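Local coordinates for RNA-binding protein RMD9, mitochondrial (Saccharomyces cerevisiae S288C, PDB 7A9X), which binds the dodecamer motif AAUAA[U/C]AUUCUU in the 3'-UTRs of yeast mitochondrial mRNAs and takes part in their processing or stability, at residues 163-168 / 200-205; 479-484 / 562-567; 539-544 / 573-578. All blocks are in the same frame, centred on the assembly; numbering follows the deposited sequence.

Contact 1: residues 163-168 / 200-205; sequences KVSVSG and ETTSQA
Gly168 and Ala205 bring the two backbones closest, their CA atoms 4.4 Å apart, while Val166 and Thr202 stand further off at 5.7 Å between CA atoms. Residues 165-167 are extended, with psi between 152° and 178°, and this strand-like connector from helix 151-161 to helix 168-180 passes over one face of the short helix 200-205. Thr202 and Ala205, one helical turn apart, are the residues that face it. The carbonyl oxygen of Val166 lies against both, reaching the CB of Ala205 at 3.7 Å. Ala205 CB then sits almost straight above the flat peptide that joins Ser167 to Gly168, 3.4 Å from Gly168 N, so a methyl group covers the peptide face. At the other end Ser165 turns its OG anti to its backbone N (chi1 172°), and this atom meets the CG2 methyl of Thr202 at 3.2 Å. The hydroxyl of Thr202 turns back along its own chain to a weak bond with Asp199 O, leaving the methyl to face Ser165. The side chain of Val166 packs on Ile159, on Ser109 and Ile112 of helix 105-128, and on Phe206. Ser167 is the N-cap of helix 168-180, near the start of the first inferred pentatricopeptide repeat: its OG bonds Ser109 OG and, weakly, the N-H groups of Tyr169 and Gly170, and its side chain packs on an adenine base of the bound RNA. The hydroxyls of Ser167 and Thr202 thus have partners elsewhere, and the two segments exchange no hydrogen bond. The 213 Å² buried between them, summed over both sides, rests on methyl groups against backbone and hydroxyl atoms, a contact governed by close fit rather than by directional bonds.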
loop_
_atom_site.group_PDB
_atom_site.type_symbol
_atom_site.label_atom_id
_atom_site.label_comp_id
_atom_site.label_asym_id
_atom_site.label_seq_id
_atom_site.Cartn_x
_atom_site.Cartn_y
_atom_site.Cartn_z
ATOM N N LYS A 163 11.591 18.270 -26.369
ATOM C CA LYS A 163 12.749 17.491 -26.795
ATOM C C LYS A 163 12.320 16.203 -27.484
ATOM O O LYS A 163 12.864 15.836 -28.532
ATOM C CB LYS A 163 13.651 17.181 -25.602
ATOM C CG LYS A 163 14.455 18.360 -25.092
ATOM C CD LYS A 163 15.376 17.921 -23.967
ATOM C CE LYS A 163 16.247 19.060 -23.464
ATOM N NZ LYS A 163 17.100 18.620 -22.322
ATOM N N VAL A 164 11.345 15.502 -26.909
ATOM C CA VAL A 164 10.877 14.228 -27.435
ATOM C C VAL A 164 9.370 14.299 -27.624
ATOM O O VAL A 164 8.675 15.073 -26.959
ATOM C CB VAL A 164 11.256 13.050 -26.512
ATOM C CG1 VAL A 164 12.766 12.866 -26.478
ATOM C CG2 VAL A 164 10.716 13.280 -25.108
ATOM N N SER A 165 8.870 13.487 -28.547
ATOM C CA SER A 165 7.447 13.392 -28.828
ATOM C C SER A 165 6.865 12.137 -28.192
ATOM O O SER A 165 7.581 11.193 -27.850
ATOM C CB SER A 165 7.191 13.381 -30.337
ATOM O OG SER A 165 5.833 13.099 -30.619
ATOM N N VAL A 166 5.543 12.132 -28.036
ATOM C CA VAL A 166 4.844 10.999 -27.446
ATOM C C VAL A 166 3.485 10.860 -28.118
ATOM O O VAL A 166 2.912 11.833 -28.618
ATOM C CB VAL A 166 4.711 11.157 -25.910
ATOM C CG1 VAL A 166 3.633 12.177 -25.549
ATOM C CG2 VAL A 166 4.459 9.811 -25.251
ATOM N N SER A 167 2.980 9.630 -28.144
ATOM C CA SER A 167 1.686 9.317 -28.724
ATOM C C SER A 167 0.626 9.267 -27.626
ATOM O O SER A 167 0.912 9.444 -26.439
ATOM C CB SER A 167 1.750 7.994 -29.486
ATOM O OG SER A 167 1.893 6.900 -28.593
ATOM N N GLY A 168 -0.621 9.022 -28.031
ATOM C CA GLY A 168 -1.684 8.859 -27.054
ATOM C C GLY A 168 -1.512 7.621 -26.198
ATOM O O GLY A 168 -1.937 7.598 -25.038
ATOM N N GLU A 200 2.285 20.206 -32.554
ATOM C CA GLU A 200 0.848 19.960 -32.531
ATOM C C GLU A 200 0.534 18.471 -32.469
ATOM O O GLU A 200 -0.516 18.080 -31.947
ATOM C CB GLU A 200 0.194 20.594 -33.760
ATOM C CG GLU A 200 -1.320 20.599 -33.730
ATOM C CD GLU A 200 -1.919 21.237 -34.965
ATOM O OE1 GLU A 200 -1.163 21.497 -35.925
ATOM O OE2 GLU A 200 -3.142 21.482 -34.975
ATOM N N THR A 201 1.434 17.630 -32.982
ATOM C CA THR A 201 1.191 16.191 -33.000
ATOM C C THR A 201 1.067 15.633 -31.586
ATOM O O THR A 201 0.111 14.915 -31.272
ATOM C CB THR A 201 2.310 15.487 -33.768
ATOM O OG1 THR A 201 2.442 16.078 -35.067
ATOM C CG2 THR A 201 2.000 14.007 -33.923
ATOM N N THR A 202 2.030 15.952 -30.715
ATOM C CA THR A 202 1.935 15.504 -29.330
ATOM C C THR A 202 0.785 16.185 -28.603
ATOM O O THR A 202 0.172 15.584 -27.713
ATOM C CB THR A 202 3.239 15.768 -28.581
ATOM O OG1 THR A 202 3.184 17.065 -27.974
ATOM C CG2 THR A 202 4.415 15.717 -29.530
ATOM N N SER A 203 0.485 17.436 -28.960
ATOM C CA SER A 203 -0.653 18.120 -28.357
ATOM C C SER A 203 -1.960 17.434 -28.730
ATOM O O SER A 203 -2.878 17.344 -27.907
ATOM C CB SER A 203 -0.667 19.586 -28.787
ATOM O OG SER A 203 -1.637 20.317 -28.058
ATOM N N GLN A 204 -2.056 16.937 -29.965
ATOM C CA GLN A 204 -3.242 16.194 -30.374
ATOM C C GLN A 204 -3.304 14.826 -29.711
ATOM O O GLN A 204 -4.400 14.307 -29.470
ATOM C CB GLN A 204 -3.266 16.037 -31.892
ATOM C CG GLN A 204 -3.498 17.330 -32.639
ATOM C CD GLN A 204 -3.107 17.229 -34.097
ATOM O OE1 GLN A 204 -2.481 16.255 -34.517
ATOM N NE2 GLN A 204 -3.472 18.237 -34.879
ATOM N N ALA A 205 -2.148 14.226 -29.418
ATOM C CA ALA A 205 -2.144 12.915 -28.779
ATOM C C ALA A 205 -2.740 12.983 -27.380
ATOM O O ALA A 205 -3.460 12.069 -26.961
ATOM C CB ALA A 205 -0.721 12.357 -28.732
#

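Contact 2: residues 479-484 / 562-567; sequences ADLSAL and YRYTTG. With nucleotides of chain B.
Ser482 OG is gripped by three oxygens: Tyr564 OH at 2.5 Å, OP1 of U13 of chain B at 2.6 Å, and, one turn back in its own helix, the carbonyl of Asn478. Arg563 NE adds a weak bond to Tyr564 OH at 3.4 Å, which joins the arginine to this cluster. Arg563 reaches the same U13 oxygen only weakly through NH1, and the same nitrogen bonds the next phosphate, OP2 of U14 of chain B, at 2.8 Å; NH2 also reaches that OP2, so one phosphate oxygen takes two guanidinium nitrogens. Arg563 CG is anti to the backbone N (chi1 167°), and the extended chain carries NE out toward the RNA. C5 of U14 of chain B lies over the centre of the guanidinium, 3.4 Å above its plane. Here the helical array continues past the last annotated pentatricopeptide repeat, and the order C12, U13, U14 of chain B is consistent with the CUU end of the recognised dodecamer. The base of U14 of chain B also meets the backbone: its N3 gives a weak, bent bond to Arg563 O, at an N-H...acceptor angle of 123°. Gly567 CA packs 3.1 Å from O2 of U14 of chain B. The Tyr564 ring is held between Leu481 CB, a CH-pi contact 3.6 Å from the centroid and 13° off the normal, and Arg563 CG on the opposite face, nearer the rim.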
loop_
_atom_site.group_PDB
_atom_site.type_symbol
_atom_site.label_atom_id
_atom_site.label_comp_id
_atom_site.label_asym_id
_atom_site.label_seq_id
_atom_site.Cartn_x
_atom_site.Cartn_y
_atom_site.Cartn_z
ATOM N N ALA A 479 11.800 0.761 14.539
ATOM C CA ALA A 479 10.590 0.082 14.994
ATOM C C ALA A 479 10.853 -0.761 16.233
ATOM O O ALA A 479 9.950 -0.952 17.057
ATOM C CB ALA A 479 10.011 -0.780 13.872
ATOM N N ASP A 480 12.077 -1.269 16.390
ATOM C CA ASP A 480 12.410 -2.017 17.598
ATOM C C ASP A 480 12.451 -1.103 18.816
ATOM O O ASP A 480 11.900 -1.439 19.870
ATOM C CB ASP A 480 13.747 -2.736 17.416
ATOM C CG ASP A 480 13.698 -3.796 16.337
ATOM O OD1 ASP A 480 12.734 -4.588 16.329
ATOM O OD2 ASP A 480 14.613 -3.830 15.488
ATOM N N LEU A 481 13.088 0.063 18.685
ATOM C CA LEU A 481 13.159 0.993 19.806
ATOM C C LEU A 481 11.819 1.670 20.061
ATOM O O LEU A 481 11.495 1.984 21.213
ATOM C CB LEU A 481 14.247 2.038 19.553
ATOM C CG LEU A 481 15.675 1.511 19.394
ATOM C CD1 LEU A 481 16.638 2.651 19.108
ATOM C CD2 LEU A 481 16.109 0.737 20.631
ATOM N N SER A 482 11.034 1.911 19.007
ATOM C CA SER A 482 9.710 2.494 19.191
ATOM C C SER A 482 8.814 1.590 20.027
ATOM O O SER A 482 7.983 2.082 20.799
ATOM C CB SER A 482 9.066 2.773 17.833
ATOM O OG SER A 482 9.765 3.781 17.123
ATOM N N ALA A 483 8.971 0.271 19.891
ATOM C CA ALA A 483 8.183 -0.655 20.697
ATOM C C ALA A 483 8.582 -0.589 22.165
ATOM O O ALA A 483 7.723 -0.649 23.051
ATOM C CB ALA A 483 8.336 -2.078 20.163
ATOM N N LEU A 484 9.883 -0.471 22.446
ATOM C CA LEU A 484 10.323 -0.328 23.830
ATOM C C LEU A 484 9.888 1.014 24.404
ATOM O O LEU A 484 9.509 1.103 25.578
ATOM C CB LEU A 484 11.842 -0.485 23.914
ATOM C CG LEU A 484 12.482 -0.569 25.302
ATOM C CD1 LEU A 484 12.081 -1.853 26.017
ATOM C CD2 LEU A 484 13.996 -0.462 25.189
ATOM N N TYR A 562 19.590 10.319 20.054
ATOM C CA TYR A 562 18.897 11.601 20.155
ATOM C C TYR A 562 17.412 11.443 19.852
ATOM O O TYR A 562 16.568 12.094 20.479
ATOM C CB TYR A 562 19.533 12.622 19.208
ATOM C CG TYR A 562 18.839 13.969 19.189
ATOM C CD1 TYR A 562 17.796 14.226 18.306
ATOM C CD2 TYR A 562 19.234 14.987 20.048
ATOM C CE1 TYR A 562 17.159 15.452 18.285
ATOM C CE2 TYR A 562 18.605 16.221 20.030
ATOM C CZ TYR A 562 17.568 16.446 19.149
ATOM O OH TYR A 562 16.939 17.669 19.130
ATOM N N ARG A 563 17.078 10.584 18.888
ATOM C CA ARG A 563 15.689 10.406 18.481
ATOM C C ARG A 563 14.842 9.860 19.625
ATOM O O ARG A 563 13.720 10.325 19.864
ATOM C CB ARG A 563 15.624 9.478 17.266
ATOM C CG ARG A 563 14.236 8.964 16.922
ATOM C CD ARG A 563 14.304 7.947 15.792
ATOM N NE ARG A 563 13.004 7.335 15.532
ATOM C CZ ARG A 563 12.189 7.699 14.546
ATOM N NH1 ARG A 563 11.024 7.086 14.388
ATOM N NH2 ARG A 563 12.540 8.673 13.717
ATOM N N TYR A 564 15.365 8.870 20.349
ATOM C CA TYR A 564 14.624 8.202 21.408
ATOM C C TYR A 564 14.984 8.723 22.794
ATOM O O TYR A 564 14.808 8.013 23.789
ATOM C CB TYR A 564 14.844 6.693 21.322
ATOM C CG TYR A 564 14.139 6.068 20.142
ATOM C CD1 TYR A 564 12.779 5.786 20.194
ATOM C CD2 TYR A 564 14.829 5.772 18.972
ATOM C CE1 TYR A 564 12.128 5.220 19.115
ATOM C CE2 TYR A 564 14.188 5.204 17.891
ATOM C CZ TYR A 564 12.837 4.931 17.966
ATOM O OH TYR A 564 12.189 4.366 16.892
ATOM N N THR A 565 15.475 9.958 22.878
ATOM C CA THR A 565 15.805 10.571 24.160
ATOM C C THR A 565 15.413 12.043 24.138
ATOM O O THR A 565 14.353 12.416 24.649
ATOM C CB THR A 565 17.298 10.404 24.474
ATOM O OG1 THR A 565 17.619 9.009 24.543
ATOM C CG2 THR A 565 17.667 11.057 25.792
ATOM N N THR A 566 16.255 12.884 23.536
ATOM C CA THR A 566 15.942 14.307 23.469
ATOM C C THR A 566 14.765 14.570 22.538
ATOM O O THR A 566 13.862 15.342 22.875
ATOM C CB THR A 566 17.175 15.091 23.022
ATOM O OG1 THR A 566 18.276 14.772 23.881
ATOM C CG2 THR A 566 16.909 16.591 23.082
ATOM N N GLY A 567 14.752 13.931 21.366
ATOM C CA GLY A 567 13.639 14.105 20.451
ATOM C C GLY A 567 12.347 13.497 20.955
ATOM O O GLY A 567 11.268 14.049 20.722
ATOM P P U B 14 9.228 9.918 11.874
ATOM O OP1 U B 14 9.332 10.108 10.406
ATOM O OP2 U B 14 9.579 8.602 12.462
ATOM O "O5'" U B 14 10.116 11.039 12.580
ATOM C "C5'" U B 14 9.924 12.420 12.286
ATOM C "C4'" U B 14 10.764 13.313 13.169
ATOM O "O4'" U B 14 10.464 13.026 14.564
ATOM C "C3'" U B 14 12.277 13.161 13.015
ATOM O "O3'" U B 14 12.905 14.432 13.192
ATOM C "C2'" U B 14 12.643 12.242 14.178
ATOM O "O2'" U B 14 13.980 12.352 14.619
ATOM C "C1'" U B 14 11.655 12.691 15.250
ATOM N N1 U B 14 11.340 11.645 16.234
ATOM C C2 U B 14 11.824 11.793 17.518
ATOM O O2 U B 14 12.488 12.753 17.866
ATOM N N3 U B 14 11.499 10.774 18.380
ATOM C C4 U B 14 10.756 9.648 18.091
ATOM O O4 U B 14 10.546 8.814 18.973
ATOM C C5 U B 14 10.294 9.569 16.739
ATOM C C6 U B 14 10.596 10.547 15.879
ATOM P P C B 12 4.025 1.075 15.370
ATOM O OP1 C B 12 3.942 1.833 16.642
ATOM O OP2 C B 12 2.891 1.111 14.413
ATOM O "O5'" C B 12 5.339 1.555 14.607
ATOM C "C5'" C B 12 6.538 1.805 15.329
ATOM C "C4'" C B 12 7.468 2.740 14.594
ATOM O "O4'" C B 12 8.155 2.012 13.539
ATOM C "C3'" C B 12 6.815 3.954 13.931
ATOM O "O3'" C B 12 7.655 5.095 14.089
ATOM C "C2'" C B 12 6.760 3.559 12.456
ATOM O "O2'" C B 12 6.771 4.648 11.558
ATOM C "C1'" C B 12 8.012 2.699 12.312
ATOM N N1 C B 12 7.931 1.697 11.236
ATOM C C2 C B 12 9.013 1.564 10.361
ATOM O O2 C B 12 10.008 2.289 10.519
ATOM N N3 C B 12 8.955 0.650 9.366
ATOM C C4 C B 12 7.873 -0.115 9.225
ATOM N N4 C B 12 7.867 -1.002 8.226
ATOM C C5 C B 12 6.752 -0.000 10.100
ATOM C C6 C B 12 6.823 0.910 11.082
ATOM P P U B 13 7.507 6.025 15.394
ATOM O OP1 U B 13 8.787 5.976 16.145
ATOM O OP2 U B 13 6.241 5.657 16.079
ATOM O "O5'" U B 13 7.327 7.493 14.806
ATOM C "C5'" U B 13 6.328 7.781 13.838
ATOM C "C4'" U B 13 6.057 9.261 13.767
ATOM O "O4'" U B 13 5.423 9.695 14.999
ATOM C "C3'" U B 13 7.291 10.144 13.641
ATOM O "O3'" U B 13 7.721 10.284 12.297
ATOM C "C2'" U B 13 6.842 11.457 14.270
ATOM O "O2'" U B 13 6.090 12.225 13.343
ATOM C "C1'" U B 13 5.898 10.969 15.371
ATOM N N1 U B 13 6.561 10.850 16.691
ATOM C C2 U B 13 6.961 11.997 17.355
ATOM O O2 U B 13 6.817 13.123 16.907
ATOM N N3 U B 13 7.554 11.778 18.575
ATOM C C4 U B 13 7.776 10.563 19.194
ATOM O O4 U B 13 8.324 10.532 20.298
ATOM C C5 U B 13 7.326 9.428 18.451
ATOM C C6 U B 13 6.747 9.610 17.259
#

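Contact 3: residues 539-544 / 573-578; sequences DRIELY and PILNEY
Tyr578 and Asp539 meet tip to tip: the phenol OH of Tyr578 donates at 2.7 Å to Asp539 OD2, which accepts through its syn lone pair, with the ring and carboxylate planes 76° apart. Asp539 is the N-cap of helix 540-551, so the same carboxylate that receives the phenol also closes the helix start. Over one face of the ring stands Ile541 CG2, in a CH-pi contact 3.7 Å from the centroid and 18° off the normal. Glu542 CG touches the ring obliquely, 3.8 Å from CE2 of Tyr578. Ile541 carries the apolar part of the contact with two branches: CG2 also meets CD1 of Leu575 at 3.6 Å, while CD1 reaches CG2 of Ile574 at 3.7 Å. An alanine in place of Tyr578 would probably leave Asp539 OD2 without its phenol donor and open a gap beside both branches of Ile541. In the next shell, OD1 of Asp539 accepts from Glu542 N at 3.1 Å, from above the carboxylate plane, and weakly from Ile541 N. These N-H groups at a helix start are likely to stabilise the carboxylate's negative charge. Across the contact, the short 3-10 segment 573-575 presents Ile574 and Leu575 together. Residues 573-578 are joined to helix 489-502 by Ile574 N bonding Gln493 OE1 and by the Glu577-Arg496 salt bridge, while Leu575 packs on Cys568 and Ala569 of helix 566-571. The Tyr578 ring is bordered within its own segment as well, where the carbonyl oxygen of Ile574 lies in the ring plane at its edge.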
loop_
_atom_site.group_PDB
_atom_site.type_symbol
_atom_site.label_atom_id
_atom_site.label_comp_id
_atom_site.label_asym_id
_atom_site.label_seq_id
_atom_site.Cartn_x
_atom_site.Cartn_y
_atom_site.Cartn_z
ATOM N N ASP A 539 9.595 1.693 38.129
ATOM C CA ASP A 539 9.845 2.761 37.169
ATOM C C ASP A 539 10.219 2.156 35.825
ATOM O O ASP A 539 11.222 1.443 35.720
ATOM C CB ASP A 539 10.950 3.697 37.666
ATOM C CG ASP A 539 10.934 5.041 36.968
ATOM O OD1 ASP A 539 10.902 5.069 35.720
ATOM O OD2 ASP A 539 10.942 6.074 37.668
ATOM N N ARG A 540 9.420 2.451 34.799
ATOM C CA ARG A 540 9.693 1.961 33.453
ATOM C C ARG A 540 10.621 2.876 32.665
ATOM O O ARG A 540 11.353 2.395 31.791
ATOM C CB ARG A 540 8.388 1.786 32.672
ATOM C CG ARG A 540 7.377 0.861 33.316
ATOM C CD ARG A 540 6.231 0.594 32.357
ATOM N NE ARG A 540 5.130 -0.132 32.985
ATOM C CZ ARG A 540 4.054 -0.559 32.333
ATOM N NH1 ARG A 540 3.098 -1.209 32.981
ATOM N NH2 ARG A 540 3.935 -0.339 31.032
ATOM N N ILE A 541 10.608 4.182 32.945
ATOM C CA ILE A 541 11.453 5.105 32.191
ATOM C C ILE A 541 12.926 4.845 32.487
ATOM O O ILE A 541 13.785 4.964 31.604
ATOM C CB ILE A 541 11.056 6.563 32.492
ATOM C CG1 ILE A 541 9.635 6.833 31.993
ATOM C CG2 ILE A 541 12.039 7.534 31.862
ATOM C CD1 ILE A 541 9.179 8.257 32.190
ATOM N N GLU A 542 13.241 4.469 33.729
ATOM C CA GLU A 542 14.623 4.142 34.067
ATOM C C GLU A 542 15.091 2.888 33.337
ATOM O O GLU A 542 16.220 2.837 32.835
ATOM C CB GLU A 542 14.770 3.973 35.578
ATOM C CG GLU A 542 14.406 5.223 36.360
ATOM C CD GLU A 542 14.784 5.122 37.822
ATOM O OE1 GLU A 542 15.274 6.126 38.382
ATOM O OE2 GLU A 542 14.595 4.037 38.411
ATOM N N LEU A 543 14.235 1.866 33.261
ATOM C CA LEU A 543 14.576 0.675 32.489
ATOM C C LEU A 543 14.739 1.010 31.012
ATOM O O LEU A 543 15.620 0.467 30.333
ATOM C CB LEU A 543 13.503 -0.398 32.679
ATOM C CG LEU A 543 13.733 -1.703 31.914
ATOM C CD1 LEU A 543 14.972 -2.416 32.432
ATOM C CD2 LEU A 543 12.515 -2.604 32.003
ATOM N N TYR A 544 13.901 1.913 30.501
ATOM C CA TYR A 544 13.979 2.316 29.102
ATOM C C TYR A 544 15.315 2.982 28.792
ATOM O O TYR A 544 15.962 2.666 27.787
ATOM C CB TYR A 544 12.812 3.249 28.780
ATOM C CG TYR A 544 12.921 3.991 27.471
ATOM C CD1 TYR A 544 12.633 3.365 26.265
ATOM C CD2 TYR A 544 13.289 5.330 27.444
ATOM C CE1 TYR A 544 12.722 4.048 25.069
ATOM C CE2 TYR A 544 13.378 6.022 26.255
ATOM C CZ TYR A 544 13.092 5.376 25.070
ATOM O OH TYR A 544 13.179 6.060 23.882
ATOM N N PRO A 573 6.997 14.842 27.434
ATOM C CA PRO A 573 7.854 15.669 28.301
ATOM C C PRO A 573 8.259 15.003 29.608
ATOM O O PRO A 573 9.158 15.521 30.282
ATOM C CB PRO A 573 6.991 16.912 28.561
ATOM C CG PRO A 573 5.975 16.921 27.455
ATOM C CD PRO A 573 5.694 15.476 27.176
ATOM N N ILE A 574 7.639 13.882 29.990
ATOM C CA ILE A 574 8.051 13.199 31.211
ATOM C C ILE A 574 9.467 12.649 31.080
ATOM O O ILE A 574 10.098 12.311 32.087
ATOM C CB ILE A 574 7.050 12.084 31.575
ATOM C CG1 ILE A 574 7.257 11.623 33.020
ATOM C CG2 ILE A 574 7.172 10.915 30.609
ATOM C CD1 ILE A 574 6.312 10.528 33.458
ATOM N N LEU A 575 9.991 12.564 29.857
ATOM C CA LEU A 575 11.370 12.139 29.666
ATOM C C LEU A 575 12.363 13.227 30.058
ATOM O O LEU A 575 13.520 12.914 30.359
ATOM C CB LEU A 575 11.583 11.724 28.208
ATOM C CG LEU A 575 12.630 10.646 27.923
ATOM C CD1 LEU A 575 12.349 9.406 28.749
ATOM C CD2 LEU A 575 12.642 10.306 26.443
ATOM N N ASN A 576 11.936 14.495 30.070
ATOM C CA ASN A 576 12.852 15.585 30.394
ATOM C C ASN A 576 13.330 15.521 31.839
ATOM O O ASN A 576 14.448 15.952 32.138
ATOM C CB ASN A 576 12.186 16.936 30.124
ATOM C CG ASN A 576 12.199 17.313 28.657
ATOM O OD1 ASN A 576 13.197 17.119 27.962
ATOM N ND2 ASN A 576 11.086 17.856 28.176
ATOM N N GLU A 577 12.508 14.998 32.751
ATOM C CA GLU A 577 12.906 14.938 34.152
ATOM C C GLU A 577 13.817 13.758 34.462
ATOM O O GLU A 577 14.308 13.660 35.591
ATOM C CB GLU A 577 11.670 14.895 35.055
ATOM C CG GLU A 577 10.702 13.774 34.743
ATOM C CD GLU A 577 9.375 13.932 35.462
ATOM O OE1 GLU A 577 9.240 13.418 36.593
ATOM O OE2 GLU A 577 8.467 14.577 34.898
ATOM N N TYR A 578 14.060 12.875 33.496
ATOM C CA TYR A 578 14.966 11.748 33.665
ATOM C C TYR A 578 16.268 11.915 32.893
ATOM O O TYR A 578 17.146 11.050 32.992
ATOM C CB TYR A 578 14.285 10.448 33.218
ATOM C CG TYR A 578 13.200 9.939 34.140
ATOM C CD1 TYR A 578 11.910 10.452 34.082
ATOM C CD2 TYR A 578 13.461 8.925 35.051
ATOM C CE1 TYR A 578 10.916 9.980 34.919
ATOM C CE2 TYR A 578 12.474 8.446 35.890
ATOM C CZ TYR A 578 11.203 8.977 35.820
ATOM O OH TYR A 578 10.218 8.502 36.655
#

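Contacts 2 and 3 are neighbours, centres 12 Å apart, with segments alternating along the chain; contact 1 lies on the opposite side of the chain's centre, about 51 and 62 Å away between centres. Helix 540-551 and residues 562-567 connect the neighbours: Tyr544 OH of contact 3 probably bonds Tyr564 O of contact 2, and Leu575 CD2 packs on Thr565 O. Contacts 1 and 2 are mostly buried, contact 3 partly, with Glu542 exposed. Their chemistry differs with their place: backbone-to-methyl fit in contact 1, a hydroxyl pair and a CH-pi contact beside arginine-phosphate bonds in contact 2, and in contact 3 a capped helix start whose isoleucine packs on a tyrosine ring and two aliphatic side chains.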